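Side-chain contacts in Low molecular weight phosphotyrosine phosphatase family protein (Streptococcus pyogenes, PDB 5GOT), which catalyses the removal of phosphate from phosphotyrosine in proteins, as a low molecular weight protein tyrosine phosphatase: residues A[18-21]-A[22-25]; A[124-127]-A[128-132]. All coordinates share one frame; numbering follows the deposited sequence.

How the contacts relate
Both contacts are local, between side chains three or four residues apart on neighbouring turns. From the N terminus, the chain runs through strand 2-8 into helix 14-23; contact 1 lies on the C-terminal part of this helix and the residues that follow it, before strand 31-37, and so inside a beta-alpha-beta unit of the parallel sheet. About a hundred residues later, contact 2 forms within helix 122-140. The two follow in series; neither nests in nor crosses the other, and neither closes a loop, since the segments of each adjoin. Their centres are about 11 Å apart and they touch: Ala18 CA packs on Val129 CG1 at 3.6 Å, joining the two helices.

Contact 1 (A[18-21]-A[22-25]); sequences AEFV and MKSI
Residues 18-21 of helix 14-23 run on without a gap into 22-25, and Met22 N bonds to Ala18 O at 2.7 Å, Lys23 N to Glu19 O at 2.8 Å. The pattern then changes: Ser24 N makes a weak bond to Phe20 O and another, 3.0 Å long, to Val21 O, reaching the latter from above the carbonyl plane. Ser24 OG takes a lone pair of the same Val21 O in the carbonyl plane, at 2.7 Å. With chi1 at 81°, the hydroxyl sits between its own backbone N and carbonyl carbon, which brings OG to Val21 O; with Ser24 N, two donors of one residue meet that oxygen.

Helix 14-23 is the crossover helix of the beta-alpha-beta unit formed with strands 2-8 and 31-37. The end of the Met22 side chain leads away from residues 18-21, and the side chain packs on Phe6, Met31 and Ile33 of those strands.

On another side, Glu19 and Lys23 extend alongside each other as an i, i+4 salt bridge, NZ meeting the anti lone pair of Glu19 OE2 at 2.7 Å. The other oxygen, OE1, is hydrogen-bonded to Ser35 OG, which probably helps to fix the carboxylate's rotation. Glu19 CG lies over the centre of the Phe20 ring, 4.0 Å above its plane, while Lys23 CD runs past Phe20 CD1 at 4.0 Å.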
loop_
_atom_site.group_PDB
_atom_site.type_symbol
_atom_site.label_atom_id
_atom_site.label_comp_id
_atom_site.label_asym_id
_atom_site.label_seq_id
_atom_site.Cartn_x
_atom_site.Cartn_y
_atom_site.Cartn_z
ATOM N N ALA A 18 -4.393 0.061 1.403
ATOM C CA ALA A 18 -3.364 -0.590 2.210
ATOM C C ALA A 18 -2.696 0.407 3.146
ATOM O O ALA A 18 -2.479 0.103 4.328
ATOM C CB ALA A 18 -2.325 -1.266 1.307
ATOM N N GLU A 19 -2.392 1.613 2.641
ATOM C CA GLU A 19 -1.785 2.655 3.465
ATOM C C GLU A 19 -2.564 2.859 4.754
ATOM O O GLU A 19 -2.021 2.733 5.857
ATOM C CB GLU A 19 -1.700 3.978 2.689
ATOM C CG GLU A 19 -1.283 5.162 3.564
ATOM C CD GLU A 19 -1.110 6.478 2.802
ATOM O OE1 GLU A 19 -1.210 6.503 1.556
ATOM O OE2 GLU A 19 -0.870 7.504 3.468
ATOM N N PHE A 20 -3.866 3.130 4.631
ATOM C CA PHE A 20 -4.620 3.517 5.814
ATOM C C PHE A 20 -5.041 2.316 6.648
ATOM O O PHE A 20 -5.156 2.442 7.871
ATOM C CB PHE A 20 -5.792 4.411 5.394
ATOM C CG PHE A 20 -5.327 5.711 4.797
ATOM C CD1 PHE A 20 -4.686 6.653 5.592
ATOM C CD2 PHE A 20 -5.445 5.960 3.437
ATOM C CE1 PHE A 20 -4.200 7.847 5.043
ATOM C CE2 PHE A 20 -4.985 7.156 2.880
ATOM C CZ PHE A 20 -4.356 8.100 3.686
ATOM N N VAL A 21 -5.241 1.143 6.044
ATOM C CA VAL A 21 -5.442 -0.051 6.858
ATOM C C VAL A 21 -4.169 -0.363 7.648
ATOM O O VAL A 21 -4.215 -0.624 8.855
ATOM C CB VAL A 21 -5.886 -1.245 5.991
ATOM C CG1 VAL A 21 -5.936 -2.522 6.825
ATOM C CG2 VAL A 21 -7.262 -0.982 5.371
ATOM N N MET A 22 -3.005 -0.306 6.988
ATOM C CA MET A 22 -1.759 -0.543 7.714
ATOM C C MET A 22 -1.567 0.495 8.815
ATOM O O MET A 22 -1.150 0.162 9.932
ATOM C CB MET A 22 -0.566 -0.520 6.754
ATOM C CG MET A 22 0.714 -1.076 7.365
ATOM S SD MET A 22 0.622 -2.852 7.474
ATOM C CE MET A 22 2.062 -3.222 8.495
ATOM N N LYS A 23 -1.891 1.756 8.528
ATOM C CA LYS A 23 -1.759 2.797 9.534
ATOM C C LYS A 23 -2.681 2.563 10.720
ATOM O O LYS A 23 -2.400 3.059 11.817
ATOM C CB LYS A 23 -2.034 4.166 8.916
ATOM C CG LYS A 23 -0.901 4.682 8.051
ATOM C CD LYS A 23 -1.220 6.074 7.540
ATOM C CE LYS A 23 0.020 6.787 7.034
ATOM N NZ LYS A 23 -0.322 7.867 6.085
ATOM N N SER A 24 -3.757 1.800 10.535
ATOM C CA SER A 24 -4.670 1.544 11.635
ATOM C C SER A 24 -4.182 0.443 12.564
ATOM O O SER A 24 -4.770 0.262 13.635
ATOM C CB SER A 24 -6.066 1.189 11.100
ATOM O OG SER A 24 -6.156 -0.174 10.699
ATOM N N ILE A 25 -3.137 -0.301 12.193
ATOM C CA ILE A 25 -2.671 -1.416 13.006
ATOM C C ILE A 25 -1.247 -1.232 13.510
ATOM O O ILE A 25 -0.759 -2.078 14.255
ATOM C CB ILE A 25 -2.808 -2.764 12.265
ATOM C CG1 ILE A 25 -1.942 -2.804 11.006
ATOM C CG2 ILE A 25 -4.272 -3.055 11.930
ATOM C CD1 ILE A 25 -1.760 -4.214 10.452
#

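Contact 2 (A[124-127]-A[128-132])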
loop_
_atom_site.group_PDB
_atom_site.type_symbol
_atom_site.label_atom_id
_atom_site.label_comp_id
_atom_site.label_asym_id
_atom_site.label_seq_id
_atom_site.Cartn_x
_atom_site.Cartn_y
_atom_site.Cartn_z
ATOM N N GLU A 124 -14.233 -7.500 -0.921
ATOM C CA GLU A 124 -13.170 -8.481 -1.139
ATOM C C GLU A 124 -11.798 -7.834 -1.007
ATOM O O GLU A 124 -10.893 -8.395 -0.376
ATOM C CB GLU A 124 -13.314 -9.136 -2.517
ATOM C CG GLU A 124 -12.174 -10.139 -2.855
ATOM C CD GLU A 124 -12.345 -10.850 -4.209
ATOM O OE1 GLU A 124 -12.634 -10.183 -5.233
ATOM O OE2 GLU A 124 -12.184 -12.090 -4.251
ATOM N N THR A 125 -11.632 -6.647 -1.605
ATOM C CA THR A 125 -10.367 -5.922 -1.519
ATOM C C THR A 125 -10.009 -5.638 -0.071
ATOM O O THR A 125 -8.869 -5.860 0.364
ATOM C CB THR A 125 -10.448 -4.603 -2.305
ATOM O OG1 THR A 125 -10.849 -4.862 -3.655
ATOM C CG2 THR A 125 -9.094 -3.890 -2.307
ATOM N N TYR A 126 -10.974 -5.134 0.693
ATOM C CA TYR A 126 -10.698 -4.795 2.080
ATOM C C TYR A 126 -10.256 -6.023 2.859
ATOM O O TYR A 126 -9.255 -5.981 3.581
ATOM C CB TYR A 126 -11.925 -4.156 2.730
ATOM C CG TYR A 126 -11.745 -3.980 4.216
ATOM C CD1 TYR A 126 -10.971 -2.953 4.719
ATOM C CD2 TYR A 126 -12.327 -4.867 5.115
ATOM C CE1 TYR A 126 -10.776 -2.807 6.077
ATOM C CE2 TYR A 126 -12.139 -4.720 6.479
ATOM C CZ TYR A 126 -11.360 -3.690 6.947
ATOM O OH TYR A 126 -11.175 -3.534 8.298
ATOM N N GLN A 127 -10.989 -7.133 2.724
ATOM C CA GLN A 127 -10.648 -8.328 3.496
ATOM C C GLN A 127 -9.243 -8.818 3.163
ATOM O O GLN A 127 -8.491 -9.220 4.057
ATOM C CB GLN A 127 -11.670 -9.443 3.253
ATOM C CG GLN A 127 -13.116 -9.105 3.635
ATOM C CD GLN A 127 -13.281 -8.753 5.112
ATOM O OE1 GLN A 127 -12.469 -9.141 5.960
ATOM N NE2 GLN A 127 -14.340 -8.015 5.426
ATOM N N LEU A 128 -8.866 -8.787 1.881
ATOM C CA LEU A 128 -7.529 -9.254 1.501
ATOM C C LEU A 128 -6.442 -8.267 1.902
ATOM O O LEU A 128 -5.322 -8.677 2.242
ATOM C CB LEU A 128 -7.484 -9.521 -0.000
ATOM C CG LEU A 128 -8.412 -10.678 -0.347
ATOM C CD1 LEU A 128 -8.617 -10.797 -1.842
ATOM C CD2 LEU A 128 -7.847 -11.967 0.236
ATOM N N VAL A 129 -6.737 -6.968 1.841
ATOM C CA VAL A 129 -5.763 -5.965 2.259
ATOM C C VAL A 129 -5.557 -6.036 3.760
ATOM O O VAL A 129 -4.436 -5.918 4.266
ATOM C CB VAL A 129 -6.242 -4.572 1.821
ATOM C CG1 VAL A 129 -5.515 -3.476 2.595
ATOM C CG2 VAL A 129 -6.041 -4.416 0.341
ATOM N N ARG A 130 -6.654 -6.232 4.487
ATOM C CA ARG A 130 -6.621 -6.306 5.940
ATOM C C ARG A 130 -5.803 -7.507 6.413
ATOM O O ARG A 130 -5.002 -7.390 7.351
ATOM C CB ARG A 130 -8.068 -6.354 6.452
ATOM C CG ARG A 130 -8.269 -6.713 7.919
ATOM C CD ARG A 130 -7.993 -5.518 8.760
ATOM N NE ARG A 130 -7.828 -5.871 10.181
ATOM C CZ ARG A 130 -7.560 -4.978 11.135
ATOM N NH1 ARG A 130 -7.425 -5.400 12.385
ATOM N NH2 ARG A 130 -7.443 -3.673 10.820
ATOM N N LYS A 131 -5.969 -8.663 5.757
ATOM C CA LYS A 131 -5.172 -9.838 6.103
ATOM C C LYS A 131 -3.715 -9.671 5.680
ATOM O O LYS A 131 -2.802 -10.054 6.422
ATOM C CB LYS A 131 -5.779 -11.091 5.462
ATOM C CG LYS A 131 -7.177 -11.440 5.985
ATOM C CD LYS A 131 -7.652 -12.839 5.554
ATOM C CE LYS A 131 -7.996 -12.921 4.064
ATOM N NZ LYS A 131 -8.480 -14.279 3.657
ATOM N N GLY A 132 -3.479 -9.118 4.488
ATOM C CA GLY A 132 -2.115 -8.911 4.028
ATOM C C GLY A 132 -1.360 -7.891 4.862
ATOM O O GLY A 132 -0.143 -8.005 5.052
#
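Thr125 and Val129 meet on the buried side of helix 122-140, their side chains lying alongside each other with Thr125 CG2 4.1 Å from Val129 CG2. The closer approach is to the backbone: Val129 CG2 comes to 3.2 Å from Thr125 O, the same oxygen that accepts the hydrogen bond from Val129 N at 2.8 Å. Thr125 OG1 turns back to bond to Asp121 O, one turn earlier, and its methyl faces Val129.

Tyr126, also buried, and Arg130 form the next i, i+4 pair. The tyrosine CG is anti to its own backbone N (chi1 172°), which carries the ring along the helix toward Arg130; Arg130 CB then lies over one ring face, 4.2 Å above the plane and offset toward the rim. Further out, Tyr126 OH approaches Arg130 CD at 3.8 Å, while the end of the arginine leads away, toward Ser24 and Ile25. Thr125 and Tyr126 belong to the interface between this helix and helix 14-23 in the phosphatase's alpha/beta fold: Thr125 touches Arg14 and Met17 there, and Tyr126 touches Met17 and Val21 while stacking on the ring of Tyr58.

Burial falls off round the helix. Glu124 and Leu128, both partly exposed, run side by side, meeting through Glu124 CG and Leu128 CD1 at 3.8 Å, and Leu128 also reaches Pro114. The solvent side is that of Gln127 and Lys131. Gln127, partly exposed, bends at chi2 (-60°), bringing NE2 to the edge of the Tyr126 ring, in its plane, where it is hydrogen-bonded to Glu123 OE2. Solvent-exposed Lys131 meets the preceding turn through its aliphatic carbons, CG lying 3.2 Å from Gln127 O.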